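PDB 7LAP: aminoglycoside N(3)-acetyltransferase from Streptomyces griseus, which probably acetylates the 3-amino group of aminoglycoside antibiotics, with acetyl-coenzyme A as the usual donor in this family, and so contributes to resistance. Local coordinates for residues T46-I51 and G56-V61; G73-T78 and E123-R128; G175-L180 and D185-L190. All coordinates share one frame; numbering follows the deposited sequence.

Contact 1. Residues T46-I51 and G56-V61; sequences TRLSAI and GGPQTV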
ATOM      1  N   THR B  46      -9.847   8.092   7.355  1.00 36.63           N
ATOM      2  CA  THR B  46      -9.952   8.757   6.063  1.00 36.17           C
ATOM      3  C   THR B  46     -10.611   7.841   5.044  1.00 37.01           C
ATOM      4  O   THR B  46     -10.241   6.665   4.917  1.00 35.66           O
ATOM      5  CB  THR B  46      -8.584   9.184   5.535  1.00 36.50           C
ATOM      6  OG1 THR B  46      -7.874   9.870   6.559  1.00 33.77           O
ATOM      7  CG2 THR B  46      -8.761  10.129   4.287  1.00 33.29           C
ATOM      8  N   ARG B  47     -11.548   8.394   4.282  1.00 35.15           N
ATOM      9  CA  ARG B  47     -12.008   7.753   3.052  1.00 35.65           C
ATOM     10  C   ARG B  47     -11.584   8.706   1.936  1.00 37.91           C
ATOM     11  O   ARG B  47     -12.259   9.694   1.633  1.00 36.02           O
ATOM     12  CB  ARG B  47     -13.510   7.475   3.110  1.00 36.05           C
ATOM     13  CG  ARG B  47     -14.059   6.776   1.894  1.00 49.78           C
ATOM     14  CD  ARG B  47     -15.379   6.062   2.224  1.00 52.36           C
ATOM     15  NE  ARG B  47     -15.114   4.901   3.064  1.00 55.25           N
ATOM     16  CZ  ARG B  47     -16.061   4.153   3.613  1.00 50.71           C
ATOM     17  NH1 ARG B  47     -17.333   4.460   3.413  1.00 55.11           N
ATOM     18  NH2 ARG B  47     -15.732   3.121   4.366  1.00 46.70           N
ATOM     19  N   LEU B  48     -10.422   8.418   1.349  1.00 37.20           N
ATOM     20  CA  LEU B  48      -9.751   9.398   0.511  1.00 36.26           C
ATOM     21  C   LEU B  48     -10.600   9.812  -0.692  1.00 36.53           C
ATOM     22  O   LEU B  48     -10.659  10.994  -1.026  1.00 34.81           O
ATOM     23  CB  LEU B  48      -8.396   8.841   0.056  1.00 36.80           C
ATOM     24  CG  LEU B  48      -7.560   9.667  -0.926  1.00 40.66           C
ATOM     25  CD1 LEU B  48      -7.154  11.046  -0.322  1.00 36.32           C
ATOM     26  CD2 LEU B  48      -6.287   8.874  -1.309  1.00 40.94           C
ATOM     27  N   SER B  49     -11.252   8.865  -1.368  1.00 31.16           N
ATOM     28  CA  SER B  49     -12.038   9.240  -2.545  1.00 34.63           C
ATOM     29  C   SER B  49     -13.228  10.129  -2.200  1.00 33.99           C
ATOM     30  O   SER B  49     -13.740  10.834  -3.075  1.00 35.49           O
ATOM     31  CB  SER B  49     -12.537   7.983  -3.266  1.00 37.90           C
ATOM     32  OG  SER B  49     -11.427   7.243  -3.717  1.00 45.28           O
ATOM     33  N   ALA B  50     -13.718  10.074  -0.958  1.00 32.88           N
ATOM     34  CA  ALA B  50     -14.830  10.937  -0.559  1.00 35.80           C
ATOM     35  C   ALA B  50     -14.439  12.406  -0.645  1.00 34.43           C
ATOM     36  O   ALA B  50     -15.294  13.260  -0.888  1.00 35.37           O
ATOM     37  CB  ALA B  50     -15.270  10.613   0.880  1.00 33.21           C
ATOM     38  N   ILE B  51     -13.157  12.716  -0.431  1.00 32.93           N
ATOM     39  CA  ILE B  51     -12.690  14.097  -0.552  1.00 36.54           C
ATOM     40  C   ILE B  51     -12.830  14.589  -1.989  1.00 37.60           C
ATOM     41  O   ILE B  51     -13.147  15.757  -2.229  1.00 35.85           O
ATOM     42  CB  ILE B  51     -11.233  14.211  -0.058  1.00 35.32           C
ATOM     43  CG1 ILE B  51     -11.129  13.756   1.394  1.00 29.97           C
ATOM     44  CG2 ILE B  51     -10.701  15.647  -0.191  1.00 36.34           C
ATOM     45  CD1 ILE B  51      -9.639  13.679   1.956  1.00 33.18           C
ATOM     46  N   GLY B  56      -1.987  14.872  -5.541  1.00 38.30           N
ATOM     47  CA  GLY B  56      -0.860  14.367  -4.769  1.00 37.37           C
ATOM     48  C   GLY B  56      -1.207  13.253  -3.814  1.00 40.35           C
ATOM     49  O   GLY B  56      -0.308  12.751  -3.122  1.00 39.68           O
ATOM     50  N   GLY B  57      -2.477  12.854  -3.743  1.00 39.79           N
ATOM     51  CA  GLY B  57      -2.886  11.700  -2.966  1.00 35.92           C
ATOM     52  C   GLY B  57      -2.659  11.853  -1.470  1.00 39.93           C
ATOM     53  O   GLY B  57      -2.746  12.958  -0.902  1.00 37.33           O
ATOM     54  N   PRO B  58      -2.382  10.716  -0.800  1.00 36.83           N
ATOM     55  CA  PRO B  58      -2.249  10.725   0.672  1.00 38.01           C
ATOM     56  C   PRO B  58      -1.240  11.747   1.186  1.00 37.69           C
ATOM     57  O   PRO B  58      -1.480  12.361   2.237  1.00 34.43           O
ATOM     58  CB  PRO B  58      -1.800   9.281   0.998  1.00 35.84           C
ATOM     59  CG  PRO B  58      -2.393   8.453  -0.098  1.00 38.80           C
ATOM     60  CD  PRO B  58      -2.300   9.358  -1.359  1.00 37.79           C
ATOM     61  N   GLN B  59      -0.126  11.949   0.464  1.00 36.95           N
ATOM     62  CA  GLN B  59       0.895  12.892   0.920  0.50 36.01           C
ATOM     63  C   GLN B  59       0.308  14.288   1.114  1.00 38.32           C
ATOM     64  O   GLN B  59       0.708  15.024   2.040  1.00 36.71           O
ATOM     65  CB  GLN B  59       2.055  12.937  -0.085  0.50 36.53           C
ATOM     66  CG  GLN B  59       2.884  11.646  -0.205  0.50 34.64           C
ATOM     67  CD  GLN B  59       3.454  11.176   1.145  0.50 35.66           C
ATOM     68  OE1 GLN B  59       3.300  10.012   1.531  0.50 36.14           O
ATOM     69  NE2 GLN B  59       4.115  12.092   1.862  0.50 30.33           N
ATOM     70  N   THR B  60      -0.642  14.671   0.255  1.00 35.97           N
ATOM     71  CA  THR B  60      -1.245  15.997   0.343  1.00 35.36           C
ATOM     72  C   THR B  60      -2.157  16.115   1.557  1.00 33.54           C
ATOM     73  O   THR B  60      -2.154  17.151   2.242  1.00 35.72           O
ATOM     74  CB  THR B  60      -1.982  16.268  -0.957  1.00 37.19           C
ATOM     75  OG1 THR B  60      -0.997  16.483  -1.978  1.00 38.28           O
ATOM     76  CG2 THR B  60      -2.909  17.479  -0.838  1.00 37.00           C
ATOM     77  N   VAL B  61      -2.924  15.064   1.856  1.00 32.71           N
ATOM     78  CA  VAL B  61      -3.745  15.069   3.064  1.00 31.73           C
ATOM     79  C   VAL B  61      -2.865  15.197   4.300  1.00 34.65           C
ATOM     80  O   VAL B  61      -3.142  16.004   5.195  1.00 36.10           O
ATOM     81  CB  VAL B  61      -4.636  13.815   3.117  1.00 35.94           C
ATOM     82  CG1 VAL B  61      -5.433  13.769   4.440  1.00 32.17           C
ATOM     83  CG2 VAL B  61      -5.611  13.796   1.898  1.00 37.31           C
TER
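Leu48 and Ile51, on the short turn of helix that follows strand 41-46, close against Pro58 and Val61 in the first turn of helix 58-69. The contact lies at the start of a beta-alpha-beta crossover, in which helix 58-69 links strand 41-46 to its parallel neighbour 74-78. Its tight part is wholly aliphatic. Leu48 extends toward the helix with CG anti to the backbone N (chi1 175°), and its two methyls divide the work. The leucine crosses the proline ring at about a right angle, Leu48 CD2 lying 4.0 Å from Pro58 CD. It slides past Val61 in the opposing direction, Leu48 CD1 lying 3.9 Å from Val61 CG2. No hydrogen bond joins the segments, so the fit rests on shape. Leu180 of strand 176-180 backs both Ile51 and Val61, while Arg120 in helix 120-126 packs on Leu48 and Pro58.

The other flank is loose. Arg47 and Ser49 are exposed to solvent and make no contact with the helix segment. Within the short turn, Ala50 N reaches Arg47 O at 3.0 Å and Ile51 N reaches Leu48 O at 3.1 Å. At the start of helix 58-69, Gly57 takes the N-cap position, and Gly57 O accepts Thr60 N at 2.9 Å, with a weak bond from Val61 N beside it. Pro58, Gln59 and Thr60 of this turn also pack on Glu113, Thr111 and Pro105 of the second subunit, so the helix start belongs to the dimer interface as well. At the inner end of the contact, Ile51 and Val61 reach toward each other tip to tip, with Ile51 CD1 4.0 Å from Val61 CG2.

Contact 2. Residues G73-T78 and E123-R128; sequences GTLLVT and EALRRR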
ATOM      1  N   GLY B  73       2.068  20.004  17.039  1.00 40.47           N
ATOM      2  CA  GLY B  73       0.975  19.052  17.015  1.00 42.31           C
ATOM      3  C   GLY B  73       1.412  17.669  16.556  1.00 41.18           C
ATOM      4  O   GLY B  73       2.563  17.428  16.204  1.00 40.40           O
ATOM      5  N   THR B  74       0.449  16.749  16.538  1.00 38.47           N
ATOM      6  CA  THR B  74       0.743  15.353  16.260  1.00 37.08           C
ATOM      7  C   THR B  74      -0.434  14.745  15.514  1.00 37.93           C
ATOM      8  O   THR B  74      -1.582  15.047  15.835  1.00 41.71           O
ATOM      9  CB  THR B  74       0.992  14.568  17.555  1.00 38.56           C
ATOM     10  OG1 THR B  74       1.988  15.237  18.332  1.00 42.30           O
ATOM     11  CG2 THR B  74       1.497  13.135  17.256  1.00 36.51           C
ATOM     12  N   LEU B  75      -0.143  13.877  14.541  1.00 37.61           N
ATOM     13  CA  LEU B  75      -1.154  13.102  13.823  1.00 40.62           C
ATOM     14  C   LEU B  75      -1.055  11.647  14.248  1.00 39.57           C
ATOM     15  O   LEU B  75       0.040  11.140  14.463  1.00 39.67           O
ATOM     16  CB  LEU B  75      -0.963  13.170  12.294  1.00 35.29           C
ATOM     17  CG  LEU B  75      -0.703  14.540  11.677  1.00 37.65           C
ATOM     18  CD1 LEU B  75      -0.601  14.404  10.148  1.00 38.32           C
ATOM     19  CD2 LEU B  75      -1.815  15.505  12.090  1.00 38.59           C
ATOM     20  N   LEU B  76      -2.177  10.959  14.337  1.00 37.35           N
ATOM     21  CA  LEU B  76      -2.258   9.558  14.694  1.00 35.46           C
ATOM     22  C   LEU B  76      -3.189   8.766  13.791  1.00 39.94           C
ATOM     23  O   LEU B  76      -4.195   9.275  13.387  1.00 38.72           O
ATOM     24  CB  LEU B  76      -2.867   9.423  16.068  1.00 45.27           C
ATOM     25  CG  LEU B  76      -2.082   9.169  17.319  1.00 58.94           C
ATOM     26  CD1 LEU B  76      -1.717  10.539  17.822  1.00 69.54           C
ATOM     27  CD2 LEU B  76      -2.912   8.463  18.354  1.00 52.28           C
ATOM     28  N   VAL B  77      -2.872   7.515  13.517  1.00 36.70           N
ATOM     29  CA  VAL B  77      -3.749   6.661  12.721  1.00 38.64           C
ATOM     30  C   VAL B  77      -3.771   5.273  13.336  1.00 41.07           C
ATOM     31  O   VAL B  77      -2.915   4.917  14.143  1.00 37.62           O
ATOM     32  CB  VAL B  77      -3.311   6.531  11.245  1.00 33.87           C
ATOM     33  CG1 VAL B  77      -3.390   7.917  10.504  1.00 34.75           C
ATOM     34  CG2 VAL B  77      -1.926   5.958  11.187  1.00 30.69           C
ATOM     35  N   THR B  78      -4.749   4.477  12.934  1.00 39.20           N
ATOM     36  CA  THR B  78      -4.778   3.086  13.339  1.00 41.34           C
ATOM     37  C   THR B  78      -4.248   2.274  12.166  1.00 39.47           C
ATOM     38  O   THR B  78      -4.663   2.499  11.026  1.00 39.67           O
ATOM     39  CB  THR B  78      -6.181   2.664  13.781  1.00 41.54           C
ATOM     40  OG1 THR B  78      -6.185   1.265  14.047  1.00 52.92           O
ATOM     41  CG2 THR B  78      -7.244   2.904  12.691  1.00 45.45           C
ATOM     42  N   GLU B 123      -1.201   3.728   5.945  1.00 44.44           N
ATOM     43  CA  GLU B 123       0.023   3.176   5.390  1.00 47.51           C
ATOM     44  C   GLU B 123       0.946   4.285   4.884  1.00 47.61           C
ATOM     45  O   GLU B 123       2.169   4.149   4.963  1.00 42.70           O
ATOM     46  CB  GLU B 123      -0.325   2.168   4.289  1.00 49.12           C
ATOM     47  CG  GLU B 123       0.850   1.569   3.601  1.00 55.86           C
ATOM     48  CD  GLU B 123       1.474   0.368   4.360  1.00 60.37           C
ATOM     49  OE1 GLU B 123       1.157   0.157   5.564  1.00 56.80           O
ATOM     50  OE2 GLU B 123       2.323  -0.323   3.742  1.00 59.89           O
ATOM     51  N   ALA B 124       0.393   5.398   4.400  1.00 39.15           N
ATOM     52  CA  ALA B 124       1.242   6.537   4.034  1.00 40.21           C
ATOM     53  C   ALA B 124       1.820   7.225   5.274  1.00 39.43           C
ATOM     54  O   ALA B 124       3.005   7.591   5.296  1.00 40.75           O
ATOM     55  CB  ALA B 124       0.460   7.553   3.168  1.00 38.72           C
ATOM     56  N   LEU B 125       1.004   7.417   6.312  1.00 38.26           N
ATOM     57  CA  LEU B 125       1.488   8.087   7.525  1.00 41.49           C
ATOM     58  C   LEU B 125       2.640   7.309   8.169  1.00 41.60           C
ATOM     59  O   LEU B 125       3.692   7.885   8.505  1.00 39.06           O
ATOM     60  CB  LEU B 125       0.324   8.264   8.514  1.00 39.22           C
ATOM     61  CG  LEU B 125       0.392   9.181   9.746  1.00 40.54           C
ATOM     62  CD1 LEU B 125       1.278   8.610  10.831  1.00 42.61           C
ATOM     63  CD2 LEU B 125       0.796  10.624   9.384  1.00 40.72           C
ATOM     64  N   ARG B 126       2.470   5.996   8.351  1.00 40.23           N
ATOM     65  CA  ARG B 126       3.517   5.248   9.046  1.00 43.87           C
ATOM     66  C   ARG B 126       4.821   5.237   8.250  1.00 44.38           C
ATOM     67  O   ARG B 126       5.890   5.115   8.844  1.00 44.32           O
ATOM     68  CB  ARG B 126       3.058   3.812   9.345  1.00 44.92           C
ATOM     69  CG  ARG B 126       3.294   2.874   8.205  1.00 43.35           C
ATOM     70  CD  ARG B 126       3.019   1.420   8.528  1.00 48.48           C
ATOM     71  NE  ARG B 126       3.148   0.626   7.307  1.00 46.58           N
ATOM     72  CZ  ARG B 126       4.266   0.022   6.904  1.00 45.64           C
ATOM     73  NH1 ARG B 126       5.372   0.070   7.647  1.00 43.61           N
ATOM     74  NH2 ARG B 126       4.270  -0.649   5.747  1.00 47.47           N
ATOM     75  N   ARG B 127       4.769   5.428   6.926  1.00 35.80           N
ATOM     76  CA  ARG B 127       6.003   5.436   6.151  1.00 40.09           C
ATOM     77  C   ARG B 127       6.635   6.830   6.065  1.00 42.65           C
ATOM     78  O   ARG B 127       7.713   6.971   5.485  1.00 46.70           O
ATOM     79  CB  ARG B 127       5.729   4.846   4.750  1.00 42.95           C
ATOM     80  CG  ARG B 127       5.216   3.344   4.776  1.00 46.29           C
ATOM     81  CD  ARG B 127       4.685   2.811   3.411  1.00 49.02           C
ATOM     82  NE  ARG B 127       5.763   2.798   2.419  1.00 56.01           N
ATOM     83  CZ  ARG B 127       6.149   1.738   1.702  1.00 56.46           C
ATOM     84  NH1 ARG B 127       5.540   0.567   1.849  1.00 58.66           N
ATOM     85  NH2 ARG B 127       7.153   1.863   0.830  1.00 52.25           N
ATOM     86  N   ARG B 128       5.993   7.865   6.619  1.00 40.47           N
ATOM     87  CA  ARG B 128       6.588   9.195   6.601  1.00 42.14           C
ATOM     88  C   ARG B 128       7.923   9.192   7.348  1.00 45.13           C
ATOM     89  O   ARG B 128       8.041   8.552   8.405  1.00 44.83           O
ATOM     90  CB  ARG B 128       5.652  10.233   7.236  1.00 38.03           C
ATOM     91  CG  ARG B 128       4.435  10.620   6.341  1.00 43.07           C
ATOM     92  CD  ARG B 128       4.824  11.551   5.192  1.00 42.70           C
ATOM     93  NE  ARG B 128       5.183  12.874   5.682  1.00 42.75           N
ATOM     94  CZ  ARG B 128       4.724  14.014   5.155  1.00 46.19           C
ATOM     95  NH1 ARG B 128       3.895  13.990   4.112  1.00 43.36           N
ATOM     96  NH2 ARG B 128       5.101  15.181   5.664  1.00 43.78           N
TER
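A helix-on-sheet layer is formed where Leu125 of helix 120-126 settles on Leu75 and Val77, alternate residues of strand 74-78 in the central mixed sheet. Leu125 makes every close contact from the helical side. Its CG stands anti to the backbone N (chi1 -167°), which sends the isobutyl group out toward the strand. There the branch straddles two residues: Leu125 CD2 comes to 4.1 Å from Leu75 CD1, while Leu125 CG sits 4.1 Å from Val77 CG1. The second valine methyl fills in beside the stem, Val77 CG2 lying 4.2 Å from Leu125 CB. Both pairs meet obliquely. Around them Leu144 of strand 141-145, Phe44 of strand 41-46 and Leu65 of helix 58-69 continue the apolar layer.

Glu123 points away from the strand, and the end of Arg126 leads away from it too. Arg126 grips Glu123 side-on, NE to OE1 at 2.7 Å and NH2 to OE2 at 2.8 Å. The carboxylate oxygens lie near the guanidinium plane, yet are themselves met from above the carboxylate plane, OE1 by 57°. CG of Arg127 covers one guanidinium face of Arg126, and Arg127 NH1 makes a long salt bridge to Glu123 OE2. Arg127 also donates to the backbone O of Glu123 in the second subunit. The chemistry is thus split: dispersion and exclusion of water bind the helix to the sheet, whereas charge pairing is likely to order the side of the helix that meets the partner subunit.

Contact 3. Residues G175-L180 and D185-L190; sequences GRVLLL and DTMTLL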
ATOM      1  N   GLY B 175      -6.477  15.125  23.138  1.00 44.47           N
ATOM      2  CA  GLY B 175      -6.431  14.941  21.709  1.00 41.52           C
ATOM      3  C   GLY B 175      -7.819  14.934  21.086  1.00 43.05           C
ATOM      4  O   GLY B 175      -8.850  15.069  21.743  1.00 45.65           O
ATOM      5  N   ARG B 176      -7.830  14.810  19.760  1.00 40.45           N
ATOM      6  CA  ARG B 176      -9.057  14.877  18.976  1.00 39.32           C
ATOM      7  C   ARG B 176      -9.142  13.670  18.058  1.00 38.68           C
ATOM      8  O   ARG B 176      -8.145  12.970  17.830  1.00 36.99           O
ATOM      9  CB  ARG B 176      -9.099  16.189  18.182  1.00 40.79           C
ATOM     10  CG  ARG B 176      -8.612  17.274  19.139  1.00 47.97           C
ATOM     11  CD  ARG B 176      -8.828  18.613  18.701  1.00 42.54           C
ATOM     12  NE  ARG B 176     -10.232  18.927  18.723  1.00 44.78           N
ATOM     13  CZ  ARG B 176     -10.691  20.088  18.275  1.00 48.88           C
ATOM     14  NH1 ARG B 176      -9.819  20.976  17.790  1.00 51.94           N
ATOM     15  NH2 ARG B 176     -11.989  20.351  18.290  1.00 47.56           N
ATOM     16  N   VAL B 177     -10.357  13.422  17.565  1.00 37.81           N
ATOM     17  CA  VAL B 177     -10.615  12.405  16.546  1.00 41.67           C
ATOM     18  C   VAL B 177     -11.265  13.087  15.350  1.00 40.30           C
ATOM     19  O   VAL B 177     -12.263  13.803  15.499  1.00 37.83           O
ATOM     20  CB  VAL B 177     -11.499  11.262  17.086  1.00 40.53           C
ATOM     21  CG1 VAL B 177     -11.753  10.233  15.998  1.00 42.40           C
ATOM     22  CG2 VAL B 177     -10.790  10.596  18.272  1.00 39.55           C
ATOM     23  N   LEU B 178     -10.686  12.874  14.170  1.00 35.49           N
ATOM     24  CA  LEU B 178     -11.215  13.402  12.916  1.00 36.86           C
ATOM     25  C   LEU B 178     -11.683  12.243  12.030  1.00 39.31           C
ATOM     26  O   LEU B 178     -10.899  11.340  11.715  1.00 32.41           O
ATOM     27  CB  LEU B 178     -10.132  14.233  12.226  1.00 36.17           C
ATOM     28  CG  LEU B 178     -10.479  14.673  10.801  1.00 40.95           C
ATOM     29  CD1 LEU B 178     -11.582  15.709  10.828  1.00 36.45           C
ATOM     30  CD2 LEU B 178      -9.213  15.218  10.131  1.00 38.03           C
ATOM     31  N   LEU B 179     -12.974  12.242  11.665  1.00 34.63           N
ATOM     32  CA  LEU B 179     -13.458  11.379  10.592  1.00 36.22           C
ATOM     33  C   LEU B 179     -13.450  12.201   9.321  1.00 38.87           C
ATOM     34  O   LEU B 179     -14.215  13.160   9.191  1.00 37.71           O
ATOM     35  CB  LEU B 179     -14.861  10.860  10.885  1.00 36.22           C
ATOM     36  CG  LEU B 179     -14.981  10.214  12.264  1.00 39.79           C
ATOM     37  CD1 LEU B 179     -16.463   9.741  12.455  1.00 37.82           C
ATOM     38  CD2 LEU B 179     -13.958   9.094  12.486  1.00 38.40           C
ATOM     39  N   LEU B 180     -12.601  11.821   8.374  1.00 38.98           N
ATOM     40  CA  LEU B 180     -12.376  12.585   7.152  1.00 37.05           C
ATOM     41  C   LEU B 180     -12.998  11.796   5.989  1.00 41.24           C
ATOM     42  O   LEU B 180     -12.343  11.020   5.285  1.00 38.87           O
ATOM     43  CB  LEU B 180     -10.864  12.849   7.026  1.00 37.46           C
ATOM     44  CG  LEU B 180     -10.316  13.671   5.852  1.00 43.81           C
ATOM     45  CD1 LEU B 180     -11.064  14.928   5.669  1.00 48.25           C
ATOM     46  CD2 LEU B 180      -8.807  13.947   5.945  1.00 38.64           C
ATOM     47  N   ASP B 185     -18.868   4.532  12.010  1.00 47.85           N
ATOM     48  CA  ASP B 185     -18.469   3.294  12.675  1.00 52.61           C
ATOM     49  C   ASP B 185     -16.961   3.075  12.706  1.00 53.73           C
ATOM     50  O   ASP B 185     -16.514   2.127  13.365  1.00 53.81           O
ATOM     51  CB  ASP B 185     -19.136   2.088  12.013  1.00 58.10           C
ATOM     52  CG  ASP B 185     -19.133   2.180  10.509  1.00 68.30           C
ATOM     53  OD1 ASP B 185     -18.127   1.766   9.895  1.00 69.43           O
ATOM     54  OD2 ASP B 185     -20.121   2.709   9.943  1.00 75.37           O
ATOM     55  N   THR B 186     -16.167   3.911  12.038  1.00 50.12           N
ATOM     56  CA  THR B 186     -14.726   3.710  12.010  1.00 49.31           C
ATOM     57  C   THR B 186     -14.015   4.304  13.217  1.00 51.38           C
ATOM     58  O   THR B 186     -12.784   4.230  13.292  1.00 55.76           O
ATOM     59  CB  THR B 186     -14.111   4.294  10.715  1.00 49.84           C
ATOM     60  OG1 THR B 186     -14.208   5.718  10.725  1.00 49.42           O
ATOM     61  CG2 THR B 186     -14.840   3.783   9.510  1.00 46.72           C
ATOM     62  N   MET B 187     -14.737   4.881  14.175  1.00 52.86           N
ATOM     63  CA  MET B 187     -14.060   5.530  15.293  1.00 51.29           C
ATOM     64  C   MET B 187     -13.433   4.506  16.256  1.00 51.53           C
ATOM     65  O   MET B 187     -14.088   4.026  17.187  1.00 51.04           O
ATOM     66  CB  MET B 187     -15.020   6.448  16.055  1.00 49.10           C
ATOM     67  CG  MET B 187     -14.277   7.362  17.011  1.00 49.03           C
ATOM     68  SD  MET B 187     -15.340   8.203  18.190  1.00 52.58           S
ATOM     69  CE  MET B 187     -16.023   9.431  17.069  1.00 51.93           C
ATOM     70  N   THR B 188     -12.143   4.223  16.042  1.00 51.93           N
ATOM     71  CA  THR B 188     -11.365   3.267  16.838  1.00 50.39           C
ATOM     72  C   THR B 188     -11.383   3.612  18.321  1.00 45.52           C
ATOM     73  O   THR B 188     -11.361   2.721  19.181  1.00 43.88           O
ATOM     74  CB  THR B 188      -9.913   3.262  16.318  1.00 53.16           C
ATOM     75  OG1 THR B 188      -9.844   2.494  15.118  1.00 58.79           O
ATOM     76  CG2 THR B 188      -8.907   2.704  17.350  1.00 54.15           C
ATOM     77  N   LEU B 189     -11.372   4.906  18.639  1.00 45.65           N
ATOM     78  CA  LEU B 189     -11.327   5.340  20.025  1.00 45.70           C
ATOM     79  C   LEU B 189     -12.422   4.701  20.883  1.00 43.69           C
ATOM     80  O   LEU B 189     -12.252   4.558  22.091  1.00 47.74           O
ATOM     81  CB  LEU B 189     -11.420   6.864  20.067  1.00 48.02           C
ATOM     82  CG  LEU B 189     -11.458   7.481  21.468  1.00 47.54           C
ATOM     83  CD1 LEU B 189     -10.175   7.161  22.221  1.00 44.56           C
ATOM     84  CD2 LEU B 189     -11.723   8.988  21.386  1.00 49.47           C
ATOM     85  N   LEU B 190     -13.550   4.307  20.286  1.00 46.55           N
ATOM     86  CA  LEU B 190     -14.605   3.676  21.074  1.00 47.25           C
ATOM     87  C   LEU B 190     -14.247   2.256  21.514  1.00 49.55           C
ATOM     88  O   LEU B 190     -14.963   1.688  22.348  1.00 51.68           O
ATOM     89  CB  LEU B 190     -15.922   3.670  20.287  1.00 47.38           C
ATOM     90  CG  LEU B 190     -16.586   5.048  20.159  1.00 49.57           C
ATOM     91  CD1 LEU B 190     -17.835   4.998  19.274  1.00 48.65           C
ATOM     92  CD2 LEU B 190     -16.921   5.605  21.532  1.00 48.29           C
TER
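Val177 packs on Met187 and Leu189 where strand 176-180 meets the chain entering helix 189-196, and Leu179 forms a second centre of nearly equal size. The first is purely apolar. The two methyls of Val177 go to different partners. CG2 of Val177 presses on Leu189 CD2 at 3.6 Å, a close approach for two methyls, and also lies 4.2 Å from Leu189 CB. CG1 of Val177 faces the stem of the methionine, 4.0 Å from Met187 CG, which the extended first torsion of Met187 (chi1 -167°) carries out to the valine. Both neighbours meet Val177 obliquely.

Mixed apolar and polar contact occurs at the second centre. Leu179, two residues along the strand, passes alongside Thr186 in the reverse direction, and Leu179 CD2 comes 3.8 Å from Thr186 OG1. This is packing of a methyl on a hydroxyl whose hydrogen-bond partner is elsewhere, the backbone O of Pro183.

Of hydrogen bonds, none crosses from strand to turn; the strand's backbone is bonded to strands 41-46 and 266-272. Leu190 N reaches Met187 O at 3.2 Å within the turn at the helix entry. Thr188 OG1 makes a weak hydrogen bond to the side chain of His45 in strand 41-46.

The contact lies on one face of the central sheet. Val177 and Leu179 point to it, while the intervening Leu178 turns to the reverse face and meets Leu31 and Leu34 of helix 24-34. In the sheet, strand 176-180 lies between parallel strand 41-46 and antiparallel strand 266-272, and Phe271 of the latter packs with Val249 of helix 244-254 on Met187.

In the fold
The contacts follow one another in series along the chain, and all three gather round the central mixed sheet. Contacts 1 and 2 share one face, their centres 13 Å apart, with Pro58 packed on Ala124 where helices 58-69 and 120-126 adjoin. Contact 3 lies on the opposite face, its centre 16 Å from that of contact 1 and 14 Å from that of contact 2. Leu180 joins the faces, since its strand forms part of contact 3 while its side chain packs on Ile51 and Val61. Contacts 1 and 2 also reach the second subunit, whereas contact 3 touches no other chain of the assembly, so dimerisation involves the 58-69 and 120-126 side.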